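Local coordinates for 1-deoxy-D-xylulose 5-phosphate reductoisomerase (Moraxella catarrhalis, PDB 4ZQG), which catalyses the NAD(P)H-dependent rearrangement and reduction of 1-deoxy-D-xylulose 5-phosphate to 2-C-methyl-D-erythritol 4-phosphate in the MEP pathway of isoprenoid synthesis, at residues 25-30 and 52-57; 42-47 and 66-71; 166-169 and 173-176; 370-375 and 395-400. All coordinates share one frame; numbering follows the deposited sequence. Where two conformers were deposited one is given.

Contact 1: 25-30 and 52-57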
loop_
_atom_site.group_PDB
_atom_site.type_symbol
_atom_site.label_atom_id
_atom_site.label_comp_id
_atom_site.label_asym_id
_atom_site.label_seq_id
_atom_site.Cartn_x
_atom_site.Cartn_y
_atom_site.Cartn_z
ATOM N N ILE A 25 -21.728 10.053 -3.639
ATOM C CA ILE A 25 -20.886 10.591 -2.613
ATOM C C ILE A 25 -21.337 11.993 -2.212
ATOM O O ILE A 25 -21.391 12.302 -1.039
ATOM C CB ILE A 25 -19.429 10.616 -3.092
ATOM C CG1 ILE A 25 -18.889 9.186 -3.292
ATOM C CG2 ILE A 25 -18.547 11.367 -2.100
ATOM C CD1 ILE A 25 -17.573 9.125 -4.089
ATOM N N ILE A 26 -21.666 12.846 -3.183
ATOM C CA ILE A 26 -22.166 14.189 -2.877
ATOM C C ILE A 26 -23.387 14.140 -1.926
ATOM O O ILE A 26 -23.494 14.945 -0.991
ATOM C CB ILE A 26 -22.590 14.957 -4.124
ATOM C CG1 ILE A 26 -21.473 15.065 -5.167
ATOM C CG2 ILE A 26 -23.051 16.338 -3.715
ATOM C CD1 ILE A 26 -20.191 15.543 -4.594
ATOM N N ARG A 27 -24.287 13.180 -2.142
ATOM C CA ARG A 27 -25.465 13.091 -1.314
ATOM C C ARG A 27 -25.162 12.674 0.092
ATOM O O ARG A 27 -25.999 12.766 0.969
ATOM C CB ARG A 27 -26.441 12.083 -1.887
ATOM C CG ARG A 27 -27.014 12.507 -3.197
ATOM C CD ARG A 27 -27.995 11.494 -3.736
ATOM N NE ARG A 27 -28.355 11.911 -5.085
ATOM C CZ ARG A 27 -27.985 11.314 -6.208
ATOM N NH1 ARG A 27 -28.366 11.850 -7.351
ATOM N NH2 ARG A 27 -27.245 10.195 -6.204
ATOM N N GLN A 28 -23.972 12.143 0.314
ATOM C CA GLN A 28 -23.590 11.760 1.646
ATOM C C GLN A 28 -22.884 12.892 2.341
ATOM O O GLN A 28 -22.707 12.848 3.572
ATOM C CB GLN A 28 -22.701 10.553 1.585
ATOM C CG GLN A 28 -23.373 9.321 1.018
ATOM C CD GLN A 28 -22.376 8.199 0.940
ATOM O OE1 GLN A 28 -21.883 7.705 1.995
ATOM N NE2 GLN A 28 -22.002 7.820 -0.291
ATOM N N HIS A 29 -22.504 13.913 1.566
ATOM C CA HIS A 29 -21.675 14.995 2.068
ATOM C C HIS A 29 -22.246 16.321 1.632
ATOM O O HIS A 29 -21.629 17.030 0.836
ATOM C CB HIS A 29 -20.253 14.807 1.541
ATOM C CG HIS A 29 -19.585 13.605 2.114
ATOM N ND1 HIS A 29 -19.146 13.561 3.412
ATOM C CD2 HIS A 29 -19.357 12.381 1.596
ATOM C CE1 HIS A 29 -18.670 12.364 3.669
ATOM N NE2 HIS A 29 -18.781 11.633 2.578
ATOM N N PRO A 30 -23.422 16.680 2.174
ATOM C CA PRO A 30 -24.219 17.774 1.601
ATOM C C PRO A 30 -23.529 19.107 1.730
ATOM O O PRO A 30 -23.475 19.838 0.764
ATOM C CB PRO A 30 -25.518 17.749 2.424
ATOM C CG PRO A 30 -25.468 16.504 3.256
ATOM C CD PRO A 30 -24.014 16.188 3.432
ATOM N N MET A 52 -33.216 19.269 -11.032
ATOM C CA MET A 52 -34.190 19.536 -9.970
ATOM C C MET A 52 -33.673 19.158 -8.586
ATOM O O MET A 52 -34.001 19.790 -7.574
ATOM C CB MET A 52 -35.477 18.768 -10.225
ATOM C CG MET A 52 -36.066 18.976 -11.603
ATOM S SD MET A 52 -37.446 17.870 -11.797
ATOM C CE MET A 52 -38.290 18.589 -13.208
ATOM N N GLU A 53 -32.871 18.103 -8.533
ATOM C CA GLU A 53 -32.312 17.691 -7.277
ATOM C C GLU A 53 -31.257 18.683 -6.784
ATOM O O GLU A 53 -31.300 19.100 -5.645
ATOM C CB GLU A 53 -31.723 16.281 -7.384
ATOM C CG GLU A 53 -31.085 15.858 -6.075
ATOM C CD GLU A 53 -30.582 14.460 -6.055
ATOM O OE1 GLU A 53 -30.559 13.811 -7.113
ATOM O OE2 GLU A 53 -30.180 14.041 -4.945
ATOM N N PHE A 54 -30.350 19.101 -7.647
ATOM C CA PHE A 54 -29.180 19.841 -7.181
ATOM C C PHE A 54 -29.172 21.312 -7.481
ATOM O O PHE A 54 -28.257 21.975 -7.027
ATOM C CB PHE A 54 -27.855 19.213 -7.709
ATOM C CG PHE A 54 -27.569 17.837 -7.178
ATOM C CD1 PHE A 54 -27.764 16.726 -7.959
ATOM C CD2 PHE A 54 -27.128 17.659 -5.894
ATOM C CE1 PHE A 54 -27.503 15.455 -7.468
ATOM C CE2 PHE A 54 -26.886 16.400 -5.400
ATOM C CZ PHE A 54 -27.078 15.295 -6.185
ATOM N N HIS A 55 -30.148 21.831 -8.223
ATOM C CA HIS A 55 -30.239 23.277 -8.574
ATOM C C HIS A 55 -28.886 23.813 -9.022
ATOM O O HIS A 55 -28.339 24.712 -8.388
ATOM C CB HIS A 55 -30.783 24.162 -7.411
ATOM C CG HIS A 55 -32.181 23.823 -6.954
ATOM N ND1 HIS A 55 -32.492 23.562 -5.632
ATOM C CD2 HIS A 55 -33.341 23.682 -7.643
ATOM C CE1 HIS A 55 -33.776 23.273 -5.527
ATOM N NE2 HIS A 55 -34.317 23.337 -6.733
ATOM N N PRO A 56 -28.305 23.224 -10.087
ATOM C CA PRO A 56 -27.033 23.684 -10.597
ATOM C C PRO A 56 -27.160 25.016 -11.298
ATOM O O PRO A 56 -28.210 25.319 -11.848
ATOM C CB PRO A 56 -26.693 22.644 -11.646
ATOM C CG PRO A 56 -27.968 22.131 -12.097
ATOM C CD PRO A 56 -28.782 22.059 -10.847
ATOM N N VAL A 57 -26.082 25.787 -11.306
ATOM C CA VAL A 57 -26.065 27.035 -12.025
ATOM C C VAL A 57 -26.144 26.792 -13.523
ATOM O O VAL A 57 -26.794 27.520 -14.212
ATOM C CB VAL A 57 -24.847 27.895 -11.628
ATOM C CG1 VAL A 57 -24.826 29.197 -12.400
ATOM C CG2 VAL A 57 -24.877 28.172 -10.133
#
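R27 and F54, with CA atoms 9.7 Å apart, mark the closest backbone approach between the C-terminal regions of helices 17-26 and 44-54, so side chains alone bridge the gap. These are the first two helices of the Rossmann-like NAD-binding domain, each connecting consecutive strands of the parallel sheet. A type I turn runs from I26 to H29, closed by a bond from H29 N to I26 O of 2.9 Å, and the chain leaves helix 44-54 at H55, which takes a positive phi.

The polar half of the contact is a salt bridge between R27 and E53. The arginine approaches side-on and uses two nitrogens, one for each carboxylate oxygen: NE to E53 OE2 at 2.8 Å and NH1 to E53 OE1 at 3.0 Å. The N-H angles of 166° and 157° are nearly straight, both oxygens are met on their syn sides, and the two planar groups are only 17° apart. E53 reaches across with an extended chain whose CG is anti to the backbone N, and this CG also lies over the centre of the F54 ring, 3.8 Å above its plane.

The apolar half lies nearer the sheet. I26 CG2 comes within 4.2 Å of F54 CE2, and the two residues pack on Y33 and I35 of strand 33-39 respectively. R27 thus spans both halves: while its NE and NH1 hold the carboxylate, NH1 also sits at the edge of the F54 ring, 3.7 Å from CE1.

Contact 2: 42-47 and 66-71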
loop_
_atom_site.group_PDB
_atom_site.type_symbol
_atom_site.label_atom_id
_atom_site.label_comp_id
_atom_site.label_asym_id
_atom_site.label_seq_id
_atom_site.Cartn_x
_atom_site.Cartn_y
_atom_site.Cartn_z
ATOM N N SER A 42 -27.236 12.304 -23.892
ATOM C CA SER A 42 -28.482 11.745 -24.401
ATOM C C SER A 42 -29.644 11.734 -23.415
ATOM O O SER A 42 -30.783 11.877 -23.825
ATOM C CB SER A 42 -28.257 10.306 -24.869
ATOM O OG SER A 42 -27.833 10.293 -26.221
ATOM N N ARG A 43 -29.370 11.503 -22.133
ATOM C CA ARG A 43 -30.432 11.168 -21.196
ATOM C C ARG A 43 -30.998 12.440 -20.582
ATOM O O ARG A 43 -30.703 12.804 -19.422
ATOM C CB ARG A 43 -29.923 10.180 -20.139
ATOM C CG ARG A 43 -29.996 8.719 -20.572
ATOM C CD ARG A 43 -29.001 7.859 -19.825
ATOM N NE ARG A 43 -27.648 8.102 -20.329
ATOM C CZ ARG A 43 -26.558 7.419 -19.958
ATOM N NH1 ARG A 43 -26.661 6.440 -19.058
ATOM N NH2 ARG A 43 -25.357 7.717 -20.481
ATOM N N VAL A 44 -31.846 13.091 -21.377
ATOM C CA VAL A 44 -32.359 14.407 -21.074
ATOM C C VAL A 44 -33.180 14.415 -19.776
ATOM O O VAL A 44 -33.022 15.304 -18.933
ATOM C CB VAL A 44 -33.220 14.916 -22.247
ATOM C CG1 VAL A 44 -33.817 16.287 -21.954
ATOM C CG2 VAL A 44 -32.400 14.996 -23.519
ATOM N N ASP A 45 -34.069 13.436 -19.626
ATOM C CA ASP A 45 -34.875 13.336 -18.419
ATOM C C ASP A 45 -34.034 13.146 -17.141
ATOM O O ASP A 45 -34.347 13.732 -16.100
ATOM C CB ASP A 45 -35.893 12.220 -18.572
ATOM C CG ASP A 45 -36.989 12.554 -19.590
ATOM O OD1 ASP A 45 -37.105 13.727 -20.051
ATOM O OD2 ASP A 45 -37.752 11.617 -19.903
ATOM N N LYS A 46 -32.947 12.363 -17.224
ATOM C CA LYS A 46 -32.121 12.122 -16.076
ATOM C C LYS A 46 -31.378 13.384 -15.718
ATOM O O LYS A 46 -31.381 13.830 -14.567
ATOM C CB LYS A 46 -31.188 10.971 -16.313
ATOM C CG LYS A 46 -30.536 10.524 -15.024
ATOM C CD LYS A 46 -29.491 9.457 -15.291
ATOM C CE LYS A 46 -28.821 9.049 -14.004
ATOM N NZ LYS A 46 -27.837 8.015 -14.341
ATOM N N LEU A 47 -30.821 14.023 -16.719
ATOM C CA LEU A 47 -30.249 15.349 -16.500
ATOM C C LEU A 47 -31.262 16.346 -15.885
ATOM O O LEU A 47 -30.962 17.012 -14.897
ATOM C CB LEU A 47 -29.696 15.898 -17.793
ATOM C CG LEU A 47 -28.807 17.097 -17.595
ATOM C CD1 LEU A 47 -27.674 16.871 -16.578
ATOM C CD2 LEU A 47 -28.247 17.422 -18.961
ATOM N N TYR A 66 -31.031 20.491 -26.944
ATOM C CA TYR A 66 -30.917 21.740 -26.216
ATOM C C TYR A 66 -32.301 22.380 -26.051
ATOM O O TYR A 66 -32.702 22.791 -24.943
ATOM C CB TYR A 66 -29.879 22.654 -26.905
ATOM C CG TYR A 66 -29.887 24.059 -26.396
ATOM C CD1 TYR A 66 -30.587 25.050 -27.077
ATOM C CD2 TYR A 66 -29.258 24.399 -25.216
ATOM C CE1 TYR A 66 -30.628 26.344 -26.608
ATOM C CE2 TYR A 66 -29.269 25.699 -24.741
ATOM C CZ TYR A 66 -29.980 26.661 -25.443
ATOM O OH TYR A 66 -30.035 27.959 -25.015
ATOM N N ALA A 67 -33.038 22.435 -27.159
ATOM C CA ALA A 67 -34.371 23.047 -27.171
ATOM C C ALA A 67 -35.297 22.311 -26.231
ATOM O O ALA A 67 -35.900 22.911 -25.364
ATOM C CB ALA A 67 -34.952 23.081 -28.581
ATOM N N GLN A 68 -35.375 20.994 -26.384
ATOM C CA GLN A 68 -36.251 20.181 -25.540
ATOM C C GLN A 68 -35.932 20.379 -24.056
ATOM O O GLN A 68 -36.814 20.492 -23.227
ATOM C CB GLN A 68 -36.131 18.719 -25.936
ATOM C CG GLN A 68 -36.788 17.720 -24.987
ATOM C CD GLN A 68 -36.212 16.311 -25.179
ATOM O OE1 GLN A 68 -36.351 15.443 -24.321
ATOM N NE2 GLN A 68 -35.507 16.103 -26.292
ATOM N N LEU A 69 -34.663 20.442 -23.726
ATOM C CA LEU A 69 -34.282 20.488 -22.340
ATOM C C LEU A 69 -34.549 21.861 -21.788
ATOM O O LEU A 69 -34.915 21.966 -20.632
ATOM C CB LEU A 69 -32.796 20.097 -22.189
ATOM C CG LEU A 69 -32.156 19.549 -20.901
ATOM C CD1 LEU A 69 -31.095 20.495 -20.366
ATOM C CD2 LEU A 69 -33.128 19.187 -19.780
ATOM N N SER A 70 -34.364 22.899 -22.616
ATOM C CA SER A 70 -34.642 24.278 -22.203
ATOM C C SER A 70 -36.109 24.483 -21.861
ATOM O O SER A 70 -36.415 25.164 -20.884
ATOM C CB SER A 70 -34.229 25.302 -23.264
ATOM O OG SER A 70 -32.829 25.214 -23.551
ATOM N N GLN A 71 -36.999 23.891 -22.644
ATOM C CA GLN A 71 -38.425 23.964 -22.344
ATOM C C GLN A 71 -38.704 23.361 -20.978
ATOM O O GLN A 71 -39.391 23.961 -20.155
ATOM C CB GLN A 71 -39.254 23.225 -23.385
ATOM C CG GLN A 71 -40.724 23.530 -23.233
ATOM C CD GLN A 71 -40.973 25.033 -23.233
ATOM O OE1 GLN A 71 -40.723 25.722 -24.232
ATOM N NE2 GLN A 71 -41.430 25.550 -22.103
#
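Apolar helix-to-helix packing joins V44 and L47 to L69, where helices 44-54 and 66-75 lie beside each other in the Rossmann-like NAD-binding domain. The two helices flank strand 58-61 in sequence, and the nearest backbone pair, V44 and L69, has CA atoms 6.5 Å apart.

V44 makes most of the contact on its side. Its CG1, anti to the backbone N (chi1 178°), points across to L69 CD2 at 3.7 Å and also lies 3.8 Å from L69 CG, the two side chains sliding past each other in opposite directions. L47, one turn further along its helix, adds a looser touch, CD2 to L69 CD1 at 4.4 Å. L69 in turn rests on I82 of strand 81-84, which ties the pair to the outermost strand at that end of the sheet.

Q68 borders this patch with an extended chain. Its OE1 lies 3.6 Å from V44 CG1, a van der Waals contact, while the hydrogen bond to this oxygen comes from K72.

R43, at the N-cap position of helix 44-54, belongs to the NAD pocket, so the packing begins one residue beyond a residue of that pocket. With no hydrogen bond between the two segments, the contact rests mainly on dispersion between aliphatic groups, and the amide oxygen at its border takes its polar partner from its own helix.

Contact 3: 166-169 and 173-176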
loop_
_atom_site.group_PDB
_atom_site.type_symbol
_atom_site.label_atom_id
_atom_site.label_comp_id
_atom_site.label_asym_id
_atom_site.label_seq_id
_atom_site.Cartn_x
_atom_site.Cartn_y
_atom_site.Cartn_z
ATOM N N ALA A 166 4.355 11.713 -1.160
ATOM C CA ALA A 166 3.656 12.992 -1.350
ATOM C C ALA A 166 4.230 13.854 -2.464
ATOM O O ALA A 166 3.510 14.271 -3.391
ATOM C CB ALA A 166 3.674 13.783 -0.069
ATOM N N ALA A 167 5.530 14.114 -2.377
ATOM C CA ALA A 167 6.245 14.891 -3.380
ATOM C C ALA A 167 5.959 14.478 -4.834
ATOM O O ALA A 167 5.904 15.350 -5.733
ATOM C CB ALA A 167 7.719 14.826 -3.088
ATOM N N ILE A 168 5.740 13.178 -5.069
ATOM C CA ILE A 168 5.438 12.669 -6.434
ATOM C C ILE A 168 3.953 12.799 -6.812
ATOM O O ILE A 168 3.596 12.829 -7.995
ATOM C CB ILE A 168 5.940 11.212 -6.587
ATOM C CG1 ILE A 168 7.422 11.156 -6.216
ATOM C CG2 ILE A 168 5.686 10.680 -7.995
ATOM C CD1 ILE A 168 8.134 9.875 -6.573
ATOM N N GLN A 169 3.085 12.866 -5.811
ATOM C CA GLN A 169 1.660 13.244 -6.021
ATOM C C GLN A 169 1.596 14.723 -6.437
ATOM O O GLN A 169 0.960 15.054 -7.414
ATOM C CB GLN A 169 0.839 13.001 -4.734
ATOM C CG GLN A 169 0.880 11.559 -4.239
ATOM C CD GLN A 169 0.122 11.277 -2.956
ATOM O OE1 GLN A 169 -0.005 12.121 -2.087
ATOM N NE2 GLN A 169 -0.321 10.039 -2.812
ATOM N N THR A 173 7.278 14.671 -11.862
ATOM C CA THR A 173 8.637 14.583 -12.386
ATOM C C THR A 173 9.631 14.204 -11.306
ATOM O O THR A 173 10.688 13.672 -11.618
ATOM C CB THR A 173 9.107 15.909 -13.011
ATOM O OG1 THR A 173 9.021 16.933 -12.025
ATOM C CG2 THR A 173 8.250 16.266 -14.191
ATOM N N ALA A 174 9.271 14.486 -10.052
ATOM C CA ALA A 174 10.021 14.063 -8.881
ATOM C C ALA A 174 10.293 12.562 -8.852
ATOM O O ALA A 174 11.238 12.127 -8.182
ATOM C CB ALA A 174 9.296 14.463 -7.607
ATOM N N ILE A 175 9.490 11.769 -9.559
ATOM C CA ILE A 175 9.696 10.322 -9.644
ATOM C C ILE A 175 10.992 9.886 -10.316
ATOM O O ILE A 175 11.316 8.700 -10.318
ATOM C CB ILE A 175 8.551 9.654 -10.414
ATOM C CG1 ILE A 175 8.444 8.183 -10.062
ATOM C CG2 ILE A 175 8.722 9.816 -11.922
ATOM C CD1 ILE A 175 7.191 7.515 -10.546
ATOM N N HIS A 176 11.724 10.795 -10.941
ATOM C CA HIS A 176 12.994 10.393 -11.559
ATOM C C HIS A 176 14.150 10.626 -10.626
ATOM O O HIS A 176 15.238 10.230 -10.935
ATOM C CB HIS A 176 13.230 11.121 -12.880
ATOM C CG HIS A 176 12.119 10.925 -13.866
ATOM N ND1 HIS A 176 11.981 9.766 -14.595
ATOM C CD2 HIS A 176 11.097 11.734 -14.239
ATOM C CE1 HIS A 176 10.931 9.871 -15.387
ATOM N NE2 HIS A 176 10.376 11.056 -15.189
#
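A174 and I175 fold back against I168, so that the 3-10 turn following helix 166-170 packs on the short helix it has just left. The nearest CA atoms, those of I168 and A174, are 5.4 Å apart with only three residues between the segments: a compact reversal leading toward strand 182-189 of the mixed sheet.

Along 173-176, T173 contributes its carbonyl O, which accepts from H176 N at 3.1 Å. A174 directs its methyl at the helix: CB lies 4.0 Å from I168 CG1 and equally far from the carbonyl oxygen of A167. I175 comes next and meets I168 at about a right angle. The I168 chain reaches it with CD1, 3.5 Å from I175 CA and 3.9 Å from I175 CB, while I168 CG2 also touches that CB. Both isoleucines continue onto I182 of strand 182-189. I175 has CG1 anti to its backbone N (chi1 -158°), and its CG2 branch lies over the centre of the following imidazole, 3.8 Å above the plane. That ring belongs to H176, which turns away from the helix and hydrogen-bonds through NE2 to D244.

No hydrogen bond passes between the two segments. Their side chains meet through aliphatic carbons, with the A167 carbonyl oxygen at the border, so the reversal rests here on van der Waals packing, while the H176 imidazole finds its polar partner beyond both segments.

Contact 4: 370-375 and 395-400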
loop_
_atom_site.group_PDB
_atom_site.type_symbol
_atom_site.label_atom_id
_atom_site.label_comp_id
_atom_site.label_asym_id
_atom_site.label_seq_id
_atom_site.Cartn_x
_atom_site.Cartn_y
_atom_site.Cartn_z
ATOM N N ASP A 370 -0.947 0.613 -40.830
ATOM C CA ASP A 370 -1.345 1.268 -42.077
ATOM C C ASP A 370 -0.468 2.461 -42.461
ATOM O O ASP A 370 -0.283 3.380 -41.657
ATOM C CB ASP A 370 -2.774 1.761 -41.940
ATOM C CG ASP A 370 -3.285 2.403 -43.196
ATOM O OD1 ASP A 370 -4.284 1.884 -43.739
ATOM O OD2 ASP A 370 -2.694 3.416 -43.632
ATOM N N LYS A 371 0.001 2.480 -43.714
ATOM C CA LYS A 371 0.970 3.491 -44.149
ATOM C C LYS A 371 0.397 4.910 -44.099
ATOM O O LYS A 371 1.110 5.863 -43.777
ATOM C CB LYS A 371 1.521 3.171 -45.539
ATOM C CG LYS A 371 2.387 1.917 -45.572
ATOM N N THR A 372 -0.892 5.044 -44.367
ATOM C CA THR A 372 -1.544 6.360 -44.338
ATOM C C THR A 372 -1.702 6.902 -42.921
ATOM O O THR A 372 -1.643 8.111 -42.688
ATOM C CB THR A 372 -2.895 6.304 -45.074
ATOM O OG1 THR A 372 -2.656 5.729 -46.357
ATOM C CG2 THR A 372 -3.501 7.682 -45.259
ATOM N N ILE A 373 -1.897 6.013 -41.969
ATOM C CA ILE A 373 -1.930 6.428 -40.590
ATOM C C ILE A 373 -0.488 6.751 -40.144
ATOM O O ILE A 373 -0.211 7.835 -39.633
ATOM C CB ILE A 373 -2.633 5.348 -39.732
ATOM C CG1 ILE A 373 -4.137 5.428 -39.998
ATOM C CG2 ILE A 373 -2.357 5.535 -38.248
ATOM C CD1 ILE A 373 -4.919 4.181 -39.651
ATOM N N ALA A 374 0.437 5.837 -40.405
ATOM C CA ALA A 374 1.832 6.030 -39.976
ATOM C C ALA A 374 2.517 7.344 -40.419
ATOM O O ALA A 374 3.471 7.786 -39.771
ATOM C CB ALA A 374 2.673 4.827 -40.376
ATOM N N GLN A 375 2.045 7.976 -41.492
ATOM C CA GLN A 375 2.602 9.279 -41.884
ATOM C C GLN A 375 2.563 10.305 -40.762
ATOM O O GLN A 375 3.406 11.198 -40.730
ATOM C CB GLN A 375 1.917 9.917 -43.110
ATOM C CG GLN A 375 1.169 8.982 -44.053
ATOM C CD GLN A 375 0.494 9.666 -45.265
ATOM O OE1 GLN A 375 0.777 9.330 -46.415
ATOM N NE2 GLN A 375 -0.409 10.593 -45.008
ATOM N N ASP A 395 -7.646 11.869 -35.400
ATOM C CA ASP A 395 -8.876 11.240 -34.994
ATOM C C ASP A 395 -9.801 11.024 -36.206
ATOM O O ASP A 395 -10.128 9.882 -36.516
ATOM C CB ASP A 395 -9.554 12.082 -33.919
ATOM C CG ASP A 395 -10.800 11.421 -33.365
ATOM O OD1 ASP A 395 -10.717 10.230 -32.981
ATOM O OD2 ASP A 395 -11.859 12.103 -33.358
ATOM N N LYS A 396 -10.176 12.102 -36.909
ATOM C CA LYS A 396 -11.143 11.992 -38.061
ATOM C C LYS A 396 -10.594 11.000 -39.071
ATOM O O LYS A 396 -11.307 10.148 -39.593
ATOM C CB LYS A 396 -11.423 13.341 -38.763
ATOM C CG LYS A 396 -12.397 14.284 -38.062
ATOM N N LYS A 397 -9.291 11.086 -39.279
ATOM C CA LYS A 397 -8.633 10.224 -40.228
ATOM C C LYS A 397 -8.673 8.747 -39.844
ATOM O O LYS A 397 -9.028 7.895 -40.656
ATOM C CB LYS A 397 -7.201 10.681 -40.408
ATOM C CG LYS A 397 -6.454 9.921 -41.487
ATOM C CD LYS A 397 -5.182 10.672 -41.798
ATOM C CE LYS A 397 -4.301 9.890 -42.744
ATOM N NZ LYS A 397 -3.095 10.686 -43.096
ATOM N N VAL A 398 -8.308 8.431 -38.616
ATOM C CA VAL A 398 -8.378 7.043 -38.182
ATOM C C VAL A 398 -9.818 6.554 -38.202
ATOM O O VAL A 398 -10.092 5.399 -38.593
ATOM C CB VAL A 398 -7.793 6.854 -36.770
ATOM C CG1 VAL A 398 -7.955 5.411 -36.319
ATOM C CG2 VAL A 398 -6.317 7.247 -36.785
ATOM N N ARG A 399 -10.742 7.442 -37.817
ATOM C CA ARG A 399 -12.192 7.109 -37.920
ATOM C C ARG A 399 -12.543 6.579 -39.309
ATOM O O ARG A 399 -13.025 5.462 -39.436
ATOM C CB ARG A 399 -13.100 8.278 -37.471
ATOM C CG ARG A 399 -13.479 8.180 -35.987
ATOM C CD ARG A 399 -14.119 9.436 -35.383
ATOM N NE ARG A 399 -13.647 9.716 -34.013
ATOM C CZ ARG A 399 -13.951 8.998 -32.931
ATOM N NH1 ARG A 399 -14.768 7.941 -33.010
ATOM N NH2 ARG A 399 -13.401 9.333 -31.760
ATOM N N LYS A 400 -12.202 7.349 -40.339
ATOM C CA LYS A 400 -12.425 6.942 -41.744
ATOM C C LYS A 400 -11.773 5.592 -42.074
ATOM O O LYS A 400 -12.428 4.696 -42.594
ATOM C CB LYS A 400 -11.902 8.024 -42.690
ATOM C CG LYS A 400 -11.825 7.622 -44.166
ATOM C CD LYS A 400 -10.521 8.056 -44.843
ATOM C CE LYS A 400 -10.429 9.573 -44.953
ATOM N NZ LYS A 400 -9.048 9.959 -45.332
#
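I373 and V398 are the nearest backbone pair, CA to CA 6.9 Å, where the one-turn helix 371-374 lies against the long helix 387-409 of the C-terminal helical domain.

Apolar packing is modest between the segments themselves. I373 CG1 meets V398 CG2 at 4.3 Å, and around this pair M394 and I401 of the long helix touch the isoleucine while A338 and T341 of helix 333-351 touch I373 and V398 respectively, so three helices share this buried seam.

Hydrogen bonding across the contact comes from K397. Its chain is fully extended, with CG anti to the backbone N (chi1 -175°), and crosses T372 at about a right angle to bring NZ to T372 O at 3.0 Å. The donor is tilted 34° from the carbonyl plane. On the way the lysine packs its CE against T372 CG2 at 3.4 Å. A salt bridge from NZ to D376 gives the ammonium a second anchor, so the lysine's charge is met by a carboxylate as well as by a backbone carbonyl.

Within the segments, D370 caps the short helix and D395 pairs with R399. The capping oxygen is D370 OD2, which accepts from I373 N at 3.2 Å from above the carboxylate plane. One turn apart on the long helix, D395 and R399 form a salt bridge, and R399 also bridges to E344 of helix 333-351. R399 NE meets D395 OD2 at 3.1 Å, nearly straight at 172°, with the oxygen lying in the guanidinium plane.

Overall arrangement
From the N terminus, contact 1 opens at helix 17-26 and closes a loop through strand 33-39 onto the end of helix 44-54. Before it closes, contact 2 has opened at the start of that helix, later joining helix 66-75, so the two cross along the chain. They share helix 44-54 without touching, nearest atoms about 5 Å apart, and link three successive helices beside the Rossmann-like sheet. Contact 3 follows in series, a very short loop ahead of strand 182-189 of the mixed sheet, its centre about 43 Å from that of contact 2. Contact 4 comes last, binding two C-terminal helices, its centre about 43 Å from that of contact 1.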